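Local coordinates for protein inorganic pyrophosphatase (Neisseria gonorrhoeae, PDB 5TEA) that probably hydrolyses inorganic pyrophosphate to two phosphate ions, with magnesium as cofactor, as a homohexamer of the soluble PPase family, at residues B[29-35]-B[61-67]; B[102-108]-B[158-164]. All blocks are in the same frame, centred on the assembly; numbering follows the deposited sequence.

Coming from the N terminus, the chain runs along strand 25-32, makes the two-stranded hairpin 38-43/48-54, and returns as 61-67; contact 1 closes this loop by laying strand 64-67 antiparallel to 25-32. Only after that does contact 2 open. Strand 94-107 pairs with 25-32 and then with 110-119, and beyond helix 137-149 the chain comes back as strand 159-165 to close contact 2 against 102-108. The two loops therefore follow in series, neither nesting nor crossing. Their centres lie about 17 Å apart and they do not touch, but both belong to the same mixed sheet, in which strands 25-32 and 94-107 are neighbours.

Contact 1 (B[29-35]-B[61-67]); sequences VNEIPAG and KPTNYGF
E31 and I32 both turn their N-H to the carbonyl O of Y65, at 2.8 Å from E31 N and 2.9 Å from I32 N, so one acceptor is gripped twice and the register slips by a residue. On the I32 side, Y65 N returns a bond to I32 O. The E31 side chain, starting beside this shared acceptor, is worth following outward. Its CB passes 3.5 Å from Y65 O. CG, beside the backbone N (chi1 -62°), lies at the edge of the F67 ring in its plane; from there the chain runs extended, and CD approaches F67 CD1 at 3.6 Å, the carboxylate turned 63° from the ring. At the tip OE2 lies against the G66 backbone, 3.3 Å from G66 C, while OE1 accepts from W42 N. The same F67 ring takes V29 CB over one face, a CH-pi contact. Past the end of strand 25-32, the N-H of A34 goes to N64 OD1 at 2.9 Å, from above the plane of the N64 amide, whose ND2 is bonded to T85 OG1; one residue on, G35 N donates to K61 O at 2.8 Å. I32 packs its CB against Y65 CB, alongside the base of a tyrosine predicted to bind substrate. E31 and I32 facing Y65 make a classic beta bulge, joining strand 25-32 to strand 64-67, whose Y65 probably faces the active site.

Contact 2 (B[102-108]-B[158-164]); sequences VMKFVDD and TTKVESW
M103 lies alongside W164, both side chains pointing the same way from a non-hydrogen-bonded pair, and this is the tight end of the contact. M103 CB comes within 3.4 Å of W164 CZ3, and CG, put anti to the backbone N by chi1 of -172°, sits over the face of the six-membered ring, 3.7 Å from its centroid. SD follows, still near the ring, in an oblique Met-aromatic contact, 3.5 Å from W164 CH2; the bend at chi3 turns only the terminal methyl. V161 fills in beside them: CG1 meets M103 CG over the same indole face, while CG2 touches both SD and F105 CD1. The F105 ring presents its edge to the V161 backbone, and K160 O approaches CD1 obliquely at 3.2 Å. Helix 137-149 backs this face, with F147 against M103, I140 and I143 against W164, and E144 accepting from the indole NE1. The two strands form an antiparallel pair of the mixed sheet in the pyrophosphatase fold, 159-165 lying along 94-107, and V106 and K160 exchange both backbone bonds, each 3.0 Å between N and O. On the other face the side chains spread more loosely. There K104 CG lies beside S163 OG, and the K104 amine leaves for a salt bridge with D113, and V106 CG2 meets the carboxylate of the exposed E162, bent back at chi2, at 3.5 Å from OE2. At the 107-108 end D108 N donates to T158 O, and a water molecule also donates to that oxygen and, at 2.6 Å, to D107 OD1. The D107 side chain also lies close to Y150, predicted to bind substrate.

Contact 1 (B[29-35]-B[61-67])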
loop_
_atom_site.group_PDB
_atom_site.type_symbol
_atom_site.label_atom_id
_atom_site.label_comp_id
_atom_site.label_asym_id
_atom_site.label_seq_id
_atom_site.Cartn_x
_atom_site.Cartn_y
_atom_site.Cartn_z
ATOM N N VAL B 29 3.398 17.613 16.911
ATOM C CA VAL B 29 2.259 17.480 16.011
ATOM C C VAL B 29 2.784 17.042 14.647
ATOM O O VAL B 29 3.669 17.694 14.081
ATOM C CB VAL B 29 1.465 18.799 15.919
ATOM C CG1 VAL B 29 0.402 18.724 14.820
ATOM C CG2 VAL B 29 0.815 19.118 17.265
ATOM N N ASN B 30 2.252 15.933 14.116
ATOM C CA ASN B 30 2.745 15.402 12.849
ATOM C C ASN B 30 2.061 16.096 11.680
ATOM O O ASN B 30 0.825 16.224 11.656
ATOM C CB ASN B 30 2.522 13.890 12.741
ATOM C CG ASN B 30 3.297 13.274 11.580
ATOM O OD1 ASN B 30 4.522 13.371 11.521
ATOM N ND2 ASN B 30 2.585 12.638 10.651
ATOM N N GLU B 31 2.858 16.537 10.705
ATOM C CA GLU B 31 2.302 17.140 9.487
ATOM C C GLU B 31 2.385 16.241 8.263
ATOM O O GLU B 31 1.450 16.223 7.460
ATOM C CB GLU B 31 3.008 18.463 9.163
ATOM C CG GLU B 31 2.855 19.539 10.228
ATOM C CD GLU B 31 3.946 20.585 10.149
ATOM O OE1 GLU B 31 3.618 21.763 9.929
ATOM O OE2 GLU B 31 5.136 20.228 10.319
ATOM N N ILE B 32 3.496 15.527 8.064
ATOM C CA ILE B 32 3.748 14.798 6.829
ATOM C C ILE B 32 4.103 13.358 7.164
ATOM O O ILE B 32 5.080 13.118 7.877
ATOM C CB ILE B 32 4.892 15.416 6.006
ATOM C CG1 ILE B 32 4.622 16.890 5.689
ATOM C CG2 ILE B 32 5.046 14.627 4.692
ATOM C CD1 ILE B 32 5.844 17.600 5.010
ATOM N N PRO B 33 3.386 12.369 6.639
ATOM C CA PRO B 33 3.828 10.973 6.788
ATOM C C PRO B 33 5.146 10.721 6.072
ATOM O O PRO B 33 5.379 11.216 4.965
ATOM C CB PRO B 33 2.701 10.173 6.123
ATOM C CG PRO B 33 1.531 11.144 6.006
ATOM C CD PRO B 33 2.159 12.476 5.827
ATOM N N ALA B 34 6.003 9.923 6.706
ATOM C CA ALA B 34 7.195 9.436 6.024
ATOM C C ALA B 34 6.804 8.800 4.699
ATOM O O ALA B 34 5.789 8.111 4.613
ATOM C CB ALA B 34 7.911 8.394 6.883
ATOM N N GLY B 35 7.624 9.019 3.674
ATOM C CA GLY B 35 7.357 8.495 2.353
ATOM C C GLY B 35 6.432 9.327 1.489
ATOM O O GLY B 35 6.205 8.961 0.327
ATOM N N LYS B 61 9.612 12.487 1.844
ATOM C CA LYS B 61 10.206 12.695 3.164
ATOM C C LYS B 61 10.760 11.379 3.704
ATOM O O LYS B 61 10.045 10.365 3.702
ATOM C CB LYS B 61 9.184 13.260 4.152
ATOM C CG LYS B 61 8.794 14.700 3.905
ATOM C CD LYS B 61 10.002 15.636 4.007
ATOM C CE LYS B 61 9.967 16.726 2.931
ATOM N NZ LYS B 61 11.271 17.457 2.802
ATOM N N PRO B 62 12.013 11.349 4.181
ATOM C CA PRO B 62 12.570 10.088 4.694
ATOM C C PRO B 62 12.096 9.732 6.093
ATOM O O PRO B 62 12.237 8.565 6.492
ATOM C CB PRO B 62 14.090 10.343 4.675
ATOM C CG PRO B 62 14.209 11.841 4.865
ATOM C CD PRO B 62 13.022 12.424 4.138
ATOM N N THR B 63 11.573 10.693 6.858
ATOM C CA THR B 63 10.973 10.450 8.167
ATOM C C THR B 63 9.631 11.157 8.196
ATOM O O THR B 63 9.319 11.941 7.309
ATOM C CB THR B 63 11.830 10.996 9.316
ATOM O OG1 THR B 63 11.731 12.430 9.320
ATOM C CG2 THR B 63 13.298 10.591 9.132
ATOM N N ASN B 64 8.844 10.914 9.240
ATOM C CA ASN B 64 7.690 11.779 9.444
ATOM C C ASN B 64 8.195 13.183 9.748
ATOM O O ASN B 64 9.315 13.364 10.239
ATOM C CB ASN B 64 6.808 11.264 10.583
ATOM C CG ASN B 64 6.413 9.823 10.397
ATOM O OD1 ASN B 64 5.538 9.500 9.572
ATOM N ND2 ASN B 64 7.035 8.938 11.167
ATOM N N TYR B 65 7.373 14.182 9.436
ATOM C CA TYR B 65 7.768 15.576 9.579
ATOM C C TYR B 65 6.716 16.308 10.396
ATOM O O TYR B 65 5.529 16.265 10.062
ATOM C CB TYR B 65 7.924 16.226 8.202
ATOM C CG TYR B 65 8.694 17.525 8.170
ATOM C CD1 TYR B 65 10.079 17.532 8.004
ATOM C CD2 TYR B 65 8.037 18.747 8.250
ATOM C CE1 TYR B 65 10.783 18.717 7.951
ATOM C CE2 TYR B 65 8.742 19.942 8.188
ATOM C CZ TYR B 65 10.113 19.914 8.038
ATOM O OH TYR B 65 10.828 21.085 7.965
ATOM N N GLY B 66 7.137 16.973 11.468
ATOM C CA GLY B 66 6.171 17.689 12.285
ATOM C C GLY B 66 6.705 18.953 12.925
ATOM O O GLY B 66 7.738 19.475 12.500
ATOM N N PHE B 67 6.036 19.447 13.969
ATOM C CA PHE B 67 6.531 20.639 14.649
ATOM C C PHE B 67 6.237 20.550 16.137
ATOM O O PHE B 67 5.425 19.742 16.588
ATOM C CB PHE B 67 5.918 21.921 14.076
ATOM C CG PHE B 67 4.453 22.100 14.384
ATOM C CD1 PHE B 67 3.480 21.491 13.590
ATOM C CD2 PHE B 67 4.043 22.899 15.440
ATOM C CE1 PHE B 67 2.128 21.669 13.856
ATOM C CE2 PHE B 67 2.683 23.071 15.714
ATOM C CZ PHE B 67 1.730 22.458 14.918
#

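Contact 2 (B[102-108]-B[158-164])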
loop_
_atom_site.group_PDB
_atom_site.type_symbol
_atom_site.label_atom_id
_atom_site.label_comp_id
_atom_site.label_asym_id
_atom_site.label_seq_id
_atom_site.Cartn_x
_atom_site.Cartn_y
_atom_site.Cartn_z
ATOM N N VAL B 102 19.516 16.621 17.241
ATOM C CA VAL B 102 19.116 17.750 16.398
ATOM C C VAL B 102 19.924 17.738 15.116
ATOM O O VAL B 102 21.135 17.487 15.127
ATOM C CB VAL B 102 19.237 19.103 17.136
ATOM C CG1 VAL B 102 20.651 19.322 17.733
ATOM C CG2 VAL B 102 18.789 20.263 16.242
ATOM N N MET B 103 19.231 17.959 13.996
ATOM C CA MET B 103 19.884 18.199 12.720
ATOM C C MET B 103 20.055 19.709 12.578
ATOM O O MET B 103 19.073 20.420 12.362
ATOM C CB MET B 103 19.051 17.619 11.573
ATOM C CG MET B 103 19.773 17.662 10.251
ATOM S SD MET B 103 18.743 17.035 8.908
ATOM C CE MET B 103 17.715 18.464 8.590
ATOM N N LYS B 104 21.294 20.206 12.750
ATOM C CA LYS B 104 21.557 21.621 12.531
ATOM C C LYS B 104 21.549 21.907 11.036
ATOM O O LYS B 104 22.278 21.267 10.271
ATOM C CB LYS B 104 22.903 22.031 13.132
ATOM C CG LYS B 104 22.946 21.888 14.644
ATOM C CD LYS B 104 22.060 22.915 15.325
ATOM C CE LYS B 104 22.651 24.315 15.200
ATOM N NZ LYS B 104 21.913 25.348 15.980
ATOM N N PHE B 105 20.748 22.883 10.620
ATOM C CA PHE B 105 20.402 22.987 9.208
ATOM C C PHE B 105 20.229 24.448 8.837
ATOM O O PHE B 105 19.650 25.232 9.592
ATOM C CB PHE B 105 19.126 22.195 8.922
ATOM C CG PHE B 105 18.752 22.112 7.468
ATOM C CD1 PHE B 105 19.572 21.469 6.556
ATOM C CD2 PHE B 105 17.548 22.634 7.032
ATOM C CE1 PHE B 105 19.209 21.387 5.206
ATOM C CE2 PHE B 105 17.159 22.545 5.691
ATOM C CZ PHE B 105 17.994 21.919 4.781
ATOM N N VAL B 106 20.727 24.800 7.659
ATOM C CA VAL B 106 20.594 26.140 7.121
ATOM C C VAL B 106 19.821 26.022 5.821
ATOM O O VAL B 106 20.160 25.198 4.963
ATOM C CB VAL B 106 21.965 26.806 6.910
ATOM C CG1 VAL B 106 21.800 28.154 6.219
ATOM C CG2 VAL B 106 22.663 26.974 8.268
ATOM N N ASP B 107 18.771 26.822 5.698
ATOM C CA ASP B 107 17.852 26.780 4.560
ATOM C C ASP B 107 17.663 28.220 4.120
ATOM O O ASP B 107 17.143 29.037 4.889
ATOM C CB ASP B 107 16.520 26.145 4.973
ATOM C CG ASP B 107 15.584 25.884 3.800
ATOM O OD1 ASP B 107 15.758 26.472 2.719
ATOM O OD2 ASP B 107 14.645 25.078 3.979
ATOM N N ASP B 108 18.126 28.538 2.909
ATOM C CA ASP B 108 17.915 29.854 2.297
ATOM C C ASP B 108 18.480 30.988 3.154
ATOM O O ASP B 108 17.904 32.077 3.242
ATOM C CB ASP B 108 16.430 30.085 1.988
ATOM C CG ASP B 108 16.209 31.205 0.983
ATOM O OD1 ASP B 108 17.027 31.351 0.035
ATOM O OD2 ASP B 108 15.209 31.941 1.130
ATOM N N THR B 158 20.967 28.113 -0.034
ATOM C CA THR B 158 21.617 27.005 0.647
ATOM C C THR B 158 20.578 26.032 1.199
ATOM O O THR B 158 19.508 26.443 1.656
ATOM C CB THR B 158 22.500 27.547 1.776
ATOM O OG1 THR B 158 23.632 28.229 1.212
ATOM C CG2 THR B 158 22.971 26.422 2.693
ATOM N N THR B 159 20.873 24.735 1.070
ATOM C CA THR B 159 20.234 23.662 1.830
ATOM C C THR B 159 21.398 22.842 2.378
ATOM O O THR B 159 21.969 22.025 1.650
ATOM C CB THR B 159 19.295 22.785 0.976
ATOM O OG1 THR B 159 20.012 22.246 -0.152
ATOM C CG2 THR B 159 18.094 23.590 0.472
ATOM N N LYS B 160 21.774 23.059 3.639
ATOM C CA LYS B 160 23.008 22.472 4.149
ATOM C C LYS B 160 22.821 21.968 5.565
ATOM O O LYS B 160 22.530 22.752 6.474
ATOM C CB LYS B 160 24.164 23.470 4.117
ATOM C CG LYS B 160 25.483 22.893 4.615
ATOM C CD LYS B 160 25.832 21.615 3.865
ATOM C CE LYS B 160 27.244 21.130 4.200
ATOM N NZ LYS B 160 27.547 19.824 3.529
ATOM N N VAL B 161 23.044 20.674 5.753
ATOM C CA VAL B 161 23.146 20.095 7.091
ATOM C C VAL B 161 24.543 20.377 7.628
ATOM O O VAL B 161 25.540 19.903 7.070
ATOM C CB VAL B 161 22.857 18.589 7.070
ATOM C CG1 VAL B 161 23.066 18.012 8.482
ATOM C CG2 VAL B 161 21.428 18.312 6.530
ATOM N N GLU B 162 24.614 21.163 8.705
ATOM C CA GLU B 162 25.882 21.644 9.236
ATOM C C GLU B 162 26.509 20.676 10.222
ATOM O O GLU B 162 27.740 20.583 10.284
ATOM C CB GLU B 162 25.691 22.989 9.938
ATOM C CG GLU B 162 25.095 24.067 9.052
ATOM C CD GLU B 162 26.086 24.619 8.035
ATOM O OE1 GLU B 162 27.223 24.112 7.952
ATOM O OE2 GLU B 162 25.727 25.571 7.316
ATOM N N SER B 163 25.683 19.958 10.979
ATOM C CA SER B 163 26.151 19.015 11.985
ATOM C C SER B 163 24.948 18.286 12.551
ATOM O O SER B 163 23.796 18.687 12.355
ATOM C CB SER B 163 26.908 19.706 13.117
ATOM O OG SER B 163 26.025 20.499 13.898
ATOM N N TRP B 164 25.242 17.215 13.280
ATOM C CA TRP B 164 24.253 16.453 14.024
ATOM C C TRP B 164 24.572 16.624 15.498
ATOM O O TRP B 164 25.705 16.362 15.915
ATOM C CB TRP B 164 24.293 14.984 13.626
ATOM C CG TRP B 164 23.810 14.751 12.237
ATOM C CD1 TRP B 164 24.566 14.644 11.115
ATOM C CD2 TRP B 164 22.450 14.576 11.827
ATOM N NE1 TRP B 164 23.762 14.403 10.020
ATOM C CE2 TRP B 164 22.459 14.366 10.431
ATOM C CE3 TRP B 164 21.228 14.584 12.500
ATOM C CZ2 TRP B 164 21.301 14.157 9.706
ATOM C CZ3 TRP B 164 20.074 14.374 11.773
ATOM C CH2 TRP B 164 20.117 14.164 10.395
HETATM O O HOH W 1 16.704 27.006 0.334
#